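PDB 4AZI: beta-n-acetylhexosaminidase, which hydrolyses terminal beta-linked N-acetylhexosamine residues, as one of the tandem family 20 glycoside hydrolase modules of the pneumococcal exo-beta-D-N-acetylglucosaminidase StrH. Local coordinates for residues F206-N211 with V239-K243; A214-K218 with D242-L246; D229-Y233 with L265-Y270. The protein carries 2 engineered substitutions. All coordinates share one frame. Numbering follows the deposited sequence.

Interaction 1: F206-N211 with V239-K243. With BCN (bicine), chain J.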
# COMPACT_ATOMS: atom_id res chain seq x y z
N PHE A 206 -7.64 -14.45 -15.57
CA PHE A 206 -7.24 -13.59 -14.45
C PHE A 206 -5.91 -14.03 -13.82
O PHE A 206 -5.05 -13.19 -13.52
CB PHE A 206 -8.32 -13.52 -13.36
CG PHE A 206 -7.85 -12.82 -12.11
CD1 PHE A 206 -7.83 -11.44 -12.04
CD2 PHE A 206 -7.37 -13.56 -11.03
CE1 PHE A 206 -7.36 -10.80 -10.90
CE2 PHE A 206 -6.91 -12.93 -9.89
CZ PHE A 206 -6.90 -11.54 -9.82
N ALA A 207 -5.74 -15.34 -13.62
CA ALA A 207 -4.53 -15.89 -13.02
C ALA A 207 -3.32 -15.65 -13.93
O ALA A 207 -2.24 -15.31 -13.46
CB ALA A 207 -4.70 -17.36 -12.71
N GLU A 208 -3.53 -15.82 -15.24
CA GLU A 208 -2.50 -15.59 -16.24
C GLU A 208 -1.97 -14.15 -16.14
O GLU A 208 -0.76 -13.93 -16.18
CB GLU A 208 -3.06 -15.89 -17.63
CG GLU A 208 -2.11 -15.61 -18.78
CD GLU A 208 -2.83 -15.44 -20.11
OE1 GLU A 208 -3.91 -16.05 -20.30
OE2 GLU A 208 -2.32 -14.69 -20.96
N TYR A 209 -2.89 -13.20 -15.96
CA TYR A 209 -2.56 -11.78 -15.79
C TYR A 209 -1.91 -11.45 -14.44
O TYR A 209 -0.96 -10.65 -14.36
CB TYR A 209 -3.83 -10.94 -15.98
CG TYR A 209 -3.61 -9.46 -15.88
CD1 TYR A 209 -3.04 -8.74 -16.93
CD2 TYR A 209 -3.99 -8.75 -14.73
CE1 TYR A 209 -2.85 -7.37 -16.84
CE2 TYR A 209 -3.79 -7.39 -14.62
CZ TYR A 209 -3.22 -6.70 -15.68
OH TYR A 209 -3.02 -5.34 -15.58
N ALA A 210 -2.44 -12.06 -13.37
CA ALA A 210 -1.89 -11.90 -12.03
C ALA A 210 -0.47 -12.44 -11.94
O ALA A 210 0.42 -11.80 -11.38
CB ALA A 210 -2.79 -12.56 -10.99
N ASN A 211 -0.25 -13.62 -12.53
CA ASN A 211 1.05 -14.25 -12.54
C ASN A 211 2.06 -13.44 -13.37
O ASN A 211 3.23 -13.29 -12.97
CB ASN A 211 0.93 -15.70 -13.05
CG ASN A 211 0.17 -16.61 -12.09
OD1 ASN A 211 0.00 -16.29 -10.91
ND2 ASN A 211 -0.28 -17.78 -12.59
N VAL A 239 -7.05 -23.69 -10.80
CA VAL A 239 -6.33 -22.57 -11.41
C VAL A 239 -5.22 -22.18 -10.44
O VAL A 239 -5.46 -21.94 -9.26
CB VAL A 239 -7.28 -21.39 -11.71
CG1 VAL A 239 -6.51 -20.13 -12.09
CG2 VAL A 239 -8.25 -21.76 -12.82
N GLN A 240 -3.99 -22.13 -10.93
CA GLN A 240 -2.83 -22.02 -10.05
C GLN A 240 -2.24 -20.61 -10.05
O GLN A 240 -2.24 -19.95 -11.08
CB GLN A 240 -1.77 -23.06 -10.42
CG GLN A 240 -1.11 -23.72 -9.22
CD GLN A 240 -2.06 -24.58 -8.39
OE1 GLN A 240 -1.87 -24.74 -7.17
NE2 GLN A 240 -3.09 -25.14 -9.03
N PHE A 241 -1.76 -20.16 -8.90
CA PHE A 241 -1.19 -18.81 -8.79
C PHE A 241 0.28 -18.86 -8.37
O PHE A 241 0.72 -19.84 -7.75
CB PHE A 241 -2.00 -17.95 -7.81
CG PHE A 241 -3.36 -17.55 -8.33
CD1 PHE A 241 -4.44 -18.44 -8.25
CD2 PHE A 241 -3.58 -16.29 -8.88
CE1 PHE A 241 -5.69 -18.08 -8.73
CE2 PHE A 241 -4.83 -15.92 -9.35
CZ PHE A 241 -5.90 -16.82 -9.28
N ASP A 242 1.02 -17.81 -8.74
CA ASP A 242 2.43 -17.60 -8.37
C ASP A 242 2.56 -17.65 -6.85
O ASP A 242 1.88 -16.92 -6.13
CB ASP A 242 2.88 -16.23 -8.92
CG ASP A 242 4.38 -15.94 -8.71
OD1 ASP A 242 4.88 -16.13 -7.59
OD2 ASP A 242 5.05 -15.47 -9.65
N LYS A 243 3.42 -18.53 -6.33
CA LYS A 243 3.52 -18.68 -4.87
C LYS A 243 4.38 -17.60 -4.18
O LYS A 243 4.38 -17.50 -2.96
CB LYS A 243 4.00 -20.08 -4.48
CG LYS A 243 3.18 -21.23 -5.06
CD LYS A 243 1.69 -21.12 -4.74
CE LYS A 243 0.93 -22.29 -5.33
NZ LYS A 243 1.04 -22.36 -6.82
N1 BCN J . 6.30 -14.27 -17.83
C1 BCN J . 7.26 -13.14 -17.78
C2 BCN J . 6.59 -11.76 -17.69
O21 BCN J . 5.72 -11.47 -18.54
O22 BCN J . 6.98 -11.01 -16.77
C3 BCN J . 5.03 -14.07 -17.09
C4 BCN J . 4.07 -15.27 -17.21
O4 BCN J . 3.70 -15.71 -15.90
C5 BCN J . 6.98 -15.58 -17.64
C6 BCN J . 7.42 -15.86 -16.18
O6 BCN J . 8.83 -15.66 -16.05
O HOH W 1 4.22 -15.78 -12.14

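Interaction 2: A214-K218 with D242-L246. With BCN (bicine), chain J.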
# COMPACT_ATOMS: atom_id res chain seq x y z
N ALA A 214 3.25 -10.53 -11.33
CA ALA A 214 4.14 -11.07 -10.28
C ALA A 214 5.52 -11.31 -10.87
O ALA A 214 6.54 -10.88 -10.30
CB ALA A 214 3.56 -12.36 -9.69
N ALA A 215 5.56 -11.98 -12.02
CA ALA A 215 6.81 -12.23 -12.74
C ALA A 215 7.52 -10.92 -13.10
O ALA A 215 8.75 -10.82 -13.03
CB ALA A 215 6.54 -13.03 -14.00
N MET A 216 6.74 -9.92 -13.49
CA MET A 216 7.28 -8.66 -13.92
C MET A 216 7.97 -7.98 -12.75
O MET A 216 9.06 -7.43 -12.89
CB MET A 216 6.17 -7.78 -14.48
CG MET A 216 5.92 -7.97 -15.97
SD MET A 216 4.39 -7.20 -16.54
CE MET A 216 4.63 -5.48 -16.07
N ALA A 217 7.30 -8.05 -11.59
CA ALA A 217 7.80 -7.49 -10.35
C ALA A 217 9.15 -8.11 -10.02
O ALA A 217 10.11 -7.38 -9.76
CB ALA A 217 6.81 -7.75 -9.22
N LYS A 218 9.22 -9.44 -10.06
CA LYS A 218 10.42 -10.17 -9.68
C LYS A 218 11.62 -9.94 -10.60
O LYS A 218 12.76 -9.89 -10.13
CB LYS A 218 10.13 -11.68 -9.57
CG LYS A 218 9.32 -12.06 -8.33
CD LYS A 218 9.08 -13.57 -8.21
CE LYS A 218 7.92 -14.06 -9.07
NZ LYS A 218 7.72 -15.53 -8.90
N ASP A 242 1.02 -17.81 -8.74
CA ASP A 242 2.43 -17.60 -8.37
C ASP A 242 2.56 -17.65 -6.85
O ASP A 242 1.88 -16.92 -6.13
CB ASP A 242 2.88 -16.23 -8.92
CG ASP A 242 4.38 -15.94 -8.71
OD1 ASP A 242 4.88 -16.13 -7.59
OD2 ASP A 242 5.05 -15.47 -9.65
N LYS A 243 3.42 -18.53 -6.33
CA LYS A 243 3.52 -18.68 -4.87
C LYS A 243 4.38 -17.60 -4.18
O LYS A 243 4.38 -17.50 -2.96
CB LYS A 243 4.00 -20.08 -4.48
CG LYS A 243 3.18 -21.23 -5.06
CD LYS A 243 1.69 -21.12 -4.74
CE LYS A 243 0.93 -22.29 -5.33
NZ LYS A 243 1.04 -22.36 -6.82
N ASP A 244 5.10 -16.78 -4.96
CA ASP A 244 6.01 -15.76 -4.39
C ASP A 244 5.36 -14.45 -3.97
O ASP A 244 6.02 -13.61 -3.38
CB ASP A 244 7.14 -15.42 -5.37
CG ASP A 244 8.04 -16.60 -5.65
OD1 ASP A 244 8.23 -17.45 -4.77
OD2 ASP A 244 8.57 -16.65 -6.78
N VAL A 245 4.08 -14.27 -4.29
CA VAL A 245 3.37 -13.01 -3.98
C VAL A 245 3.17 -12.84 -2.47
O VAL A 245 2.72 -13.76 -1.81
CB VAL A 245 2.01 -12.94 -4.72
CG1 VAL A 245 1.21 -11.71 -4.29
CG2 VAL A 245 2.22 -12.96 -6.24
N LEU A 246 3.53 -11.67 -1.94
CA LEU A 246 3.17 -11.29 -0.58
C LEU A 246 1.69 -10.90 -0.56
O LEU A 246 1.28 -10.02 -1.29
CB LEU A 246 4.04 -10.13 -0.09
CG LEU A 246 3.73 -9.56 1.30
CD1 LEU A 246 4.01 -10.56 2.42
CD2 LEU A 246 4.50 -8.27 1.52
N1 BCN J . 6.30 -14.27 -17.83
C1 BCN J . 7.26 -13.14 -17.78
C2 BCN J . 6.59 -11.76 -17.69
O21 BCN J . 5.72 -11.47 -18.54
O22 BCN J . 6.98 -11.01 -16.77
C3 BCN J . 5.03 -14.07 -17.09
C4 BCN J . 4.07 -15.27 -17.21
O4 BCN J . 3.70 -15.71 -15.90
C5 BCN J . 6.98 -15.58 -17.64
C6 BCN J . 7.42 -15.86 -16.18
O6 BCN J . 8.83 -15.66 -16.05

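Interaction 3: D229-Y233 with L265-Y270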
# COMPACT_ATOMS: atom_id res chain seq x y z
N ASP A 229 -8.07 -11.16 -2.52
CA ASP A 229 -9.36 -11.50 -3.18
C ASP A 229 -9.28 -12.56 -4.28
O ASP A 229 -10.00 -13.56 -4.26
CB ASP A 229 -10.03 -10.26 -3.79
CG ASP A 229 -10.14 -9.10 -2.82
OD1 ASP A 229 -9.16 -8.80 -2.11
OD2 ASP A 229 -11.21 -8.46 -2.81
N GLY A 230 -8.41 -12.33 -5.26
CA GLY A 230 -8.42 -13.11 -6.48
C GLY A 230 -7.70 -14.43 -6.38
O GLY A 230 -7.71 -15.21 -7.33
N PHE A 231 -7.04 -14.69 -5.25
CA PHE A 231 -6.17 -15.85 -5.12
C PHE A 231 -6.88 -17.08 -4.56
O PHE A 231 -7.40 -17.05 -3.44
CB PHE A 231 -4.93 -15.50 -4.27
CG PHE A 231 -3.94 -14.61 -4.97
CD1 PHE A 231 -4.19 -13.24 -5.12
CD2 PHE A 231 -2.76 -15.14 -5.50
CE1 PHE A 231 -3.27 -12.42 -5.77
CE2 PHE A 231 -1.84 -14.32 -6.14
CZ PHE A 231 -2.10 -12.96 -6.29
N TYR A 232 -6.88 -18.15 -5.34
CA TYR A 232 -7.52 -19.41 -4.97
C TYR A 232 -8.93 -19.19 -4.45
O TYR A 232 -9.26 -19.60 -3.34
CB TYR A 232 -6.65 -20.19 -3.99
CG TYR A 232 -5.38 -20.65 -4.65
CD1 TYR A 232 -5.32 -21.87 -5.31
CD2 TYR A 232 -4.24 -19.85 -4.65
CE1 TYR A 232 -4.17 -22.28 -5.95
CE2 TYR A 232 -3.08 -20.26 -5.27
CZ TYR A 232 -3.05 -21.48 -5.92
OH TYR A 232 -1.92 -21.91 -6.55
N TYR A 233 -9.75 -18.53 -5.25
CA TYR A 233 -11.12 -18.19 -4.85
C TYR A 233 -11.84 -19.45 -4.42
O TYR A 233 -11.68 -20.51 -5.04
CB TYR A 233 -11.86 -17.49 -6.00
CG TYR A 233 -13.26 -17.03 -5.65
CD1 TYR A 233 -13.47 -15.90 -4.84
CD2 TYR A 233 -14.37 -17.70 -6.15
CE1 TYR A 233 -14.76 -15.47 -4.54
CE2 TYR A 233 -15.66 -17.28 -5.85
CZ TYR A 233 -15.85 -16.17 -5.05
OH TYR A 233 -17.13 -15.76 -4.76
N LEU A 265 -4.69 -20.30 2.10
CA LEU A 265 -3.55 -19.66 1.45
C LEU A 265 -2.21 -19.98 2.11
O LEU A 265 -1.23 -20.23 1.41
CB LEU A 265 -3.75 -18.14 1.31
CG LEU A 265 -4.92 -17.67 0.44
CD1 LEU A 265 -5.02 -16.15 0.51
CD2 LEU A 265 -4.75 -18.15 -0.99
N ALA A 266 -2.17 -20.01 3.45
CA ALA A 266 -0.97 -20.45 4.17
C ALA A 266 -0.55 -21.85 3.75
O ALA A 266 0.65 -22.11 3.54
CB ALA A 266 -1.20 -20.40 5.68
N SER A 267 -1.55 -22.72 3.58
CA SER A 267 -1.35 -24.10 3.15
C SER A 267 -0.68 -24.18 1.77
O SER A 267 0.09 -25.11 1.50
CB SER A 267 -2.67 -24.89 3.19
OG SER A 267 -3.50 -24.63 2.07
N LYS A 268 -0.93 -23.19 0.92
CA LYS A 268 -0.31 -23.08 -0.40
C LYS A 268 1.07 -22.43 -0.39
O LYS A 268 1.65 -22.18 -1.45
CB LYS A 268 -1.22 -22.28 -1.36
CG LYS A 268 -2.49 -23.00 -1.78
CD LYS A 268 -2.20 -24.11 -2.77
CE LYS A 268 -3.49 -24.79 -3.19
NZ LYS A 268 -3.20 -26.07 -3.89
N GLY A 269 1.58 -22.13 0.81
CA GLY A 269 2.90 -21.53 0.99
C GLY A 269 2.96 -20.00 1.10
O GLY A 269 4.03 -19.43 1.17
N TYR A 270 1.81 -19.34 1.11
CA TYR A 270 1.81 -17.87 1.07
C TYR A 270 2.23 -17.21 2.38
O TYR A 270 2.02 -17.76 3.45
CB TYR A 270 0.45 -17.34 0.62
CG TYR A 270 0.19 -17.50 -0.85
CD1 TYR A 270 0.93 -16.79 -1.78
CD2 TYR A 270 -0.79 -18.38 -1.32
CE1 TYR A 270 0.69 -16.91 -3.13
CE2 TYR A 270 -1.03 -18.52 -2.68
CZ TYR A 270 -0.28 -17.77 -3.58
OH TYR A 270 -0.47 -17.88 -4.93

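Interaction 1: F206-N211 with V239-K243
Phe241 lays one face of its ring over the methyl of Ala207, a CH-pi contact with Ala207 CB 3.9 Å from the ring centroid and 24° off its normal. The same methyl meets Val239, 3.4 Å from Ala207 CB to Val239 CG1, while Phe206 CE2 touches Phe241 CE2 at 3.7 Å. One turn further along the helix, Asn211 reads the extended backbone of 239-243 with both ends of its amide: Asp242 N donates to Asn211 OD1 (2.8 Å), and Asn211 ND2 donates to Gln240 O (3.3 Å). A water donates to Asn211 O (2.8 Å) and Asp242 OD2 (2.6 Å); that carboxylate also takes a salt bridge from Lys218 at OD2 and a hydrogen bond from Asp244 N at OD1. Asn211 C lies 3.8 Å from BCN O4 of bicine. In this TIM barrel strands 223-227 and 246-249 are joined without a regular helix, and the 239-243 part of their connection packs on helix 203-219, whose Tyr209 meets helix 153-170; the Phe241 ring also meets Phe231 and Tyr232.

Interaction 2: A214-K218 with D242-L246
This is a salt-bridge network beside a small apolar contact, joining the C-terminal half of helix 203-219 to the loop that leads into barrel strand 246-249. Lys218 reaches from the helix to place its ammonium between two carboxylates: Lys218 NZ lies 2.5 Å from Asp244 OD2 and 2.8 Å from Asp242 OD2, with a weak third bond of 3.2 Å from Lys218 NZ to Asp242 OD1. An Asx turn, Asp244 N to Asp242 OD1 at 2.7 Å, folds the loop so that both acids lie near the one lysine. Asp242 is further fixed through its backbone, its N bonded to Asn211 and its O to Tyr270. One helical turn before Lys218, Ala214 faces the loop; its CB is 3.4 Å from Asp242 OD2 and 3.7 Å from Val245 CG2, consistent with the close approach of 6.6 Å between Ala214 CA and Val245 CA. Bicine lies against other residues of the helix, with BCN O22 3.3 Å from Met216 CG and 3.5 Å from Ala215 CB. Beyond Val245 the chain enters strand 246-249, where Leu246 pairs with Pro224 and Ala226 of strand 223-227. In the TIM barrel of this family 20 glycoside hydrolase, Lys218 thus bridges helix 203-219, which precedes strand 223-227, to the connection between strands 223-227 and 246-249, which has no regular helix.

Interaction 3: D229-Y233 with L265-Y270
Neither segment is a strand: 229-233 is an irregular loop in which Tyr232 takes left-handed backbone angles (47/56), and 265-270 is the last turn of a helix followed by its exit. That exit is a Schellman motif, with Gly269 at positive phi (94°), Tyr270 N bonded to Leu265 O at 3.2 Å and Gly269 N to Ala266 O at 2.9 Å. The backbones stay apart, 7.6 Å from Tyr232 CA to Leu265 CA, and no hydrogen bond crosses; side chains make most of the contact. Tyr232 is central: Lys268 lays its aliphatic chain over one face of the ring, with Lys268 CE 3.8 Å from Tyr232 CE1; Tyr232 CD2 is 4.1 Å from Leu265 CD2, and Tyr232 CE2 is 3.5 Å from Tyr270 OH. That hydroxyl also lies at the edge of the Phe231 ring, 3.6 Å from Tyr270 OH to Phe231 CD2, and Leu265 CD2 packs 3.8 Å from Phe231 O. The polar ends find partners outside: Tyr270 OH bonds Asp242 O, Tyr232 OH bonds Phe241 N, and Lys268 NZ forms a salt bridge with Asp237. The contact sets the loop after barrel strand 223-227 against the end of helix 262-267; Phe231 and Tyr270 both rest on Ile247 of strand 246-249, and Leu265 packs on Tyr249 of that strand and on Phe272 of strand 271-282.

Overall arrangement
From the N terminus, helix 203-219 comes first, supplying 206-211 to interaction 1 and 214-218 to interaction 2. The chain then runs through strand 223-227 into a long loop, and 229-233 opens interaction 3. Before that closes, 239-243 and 242-246 return to the helix, closing interactions 1 and 2, which share Asp242 and Lys243; interaction 3 closes last, at 265-270, so it crosses both. The crossing is physical too: Phe241 CZ lies 3.1 Å from Gly230 O, and Lys243 CD 3.5 Å from Lys268 O. Together they tie helix 203-219, the loop before strand 246-249 and the end of helix 262-267 into one flank of the barrel.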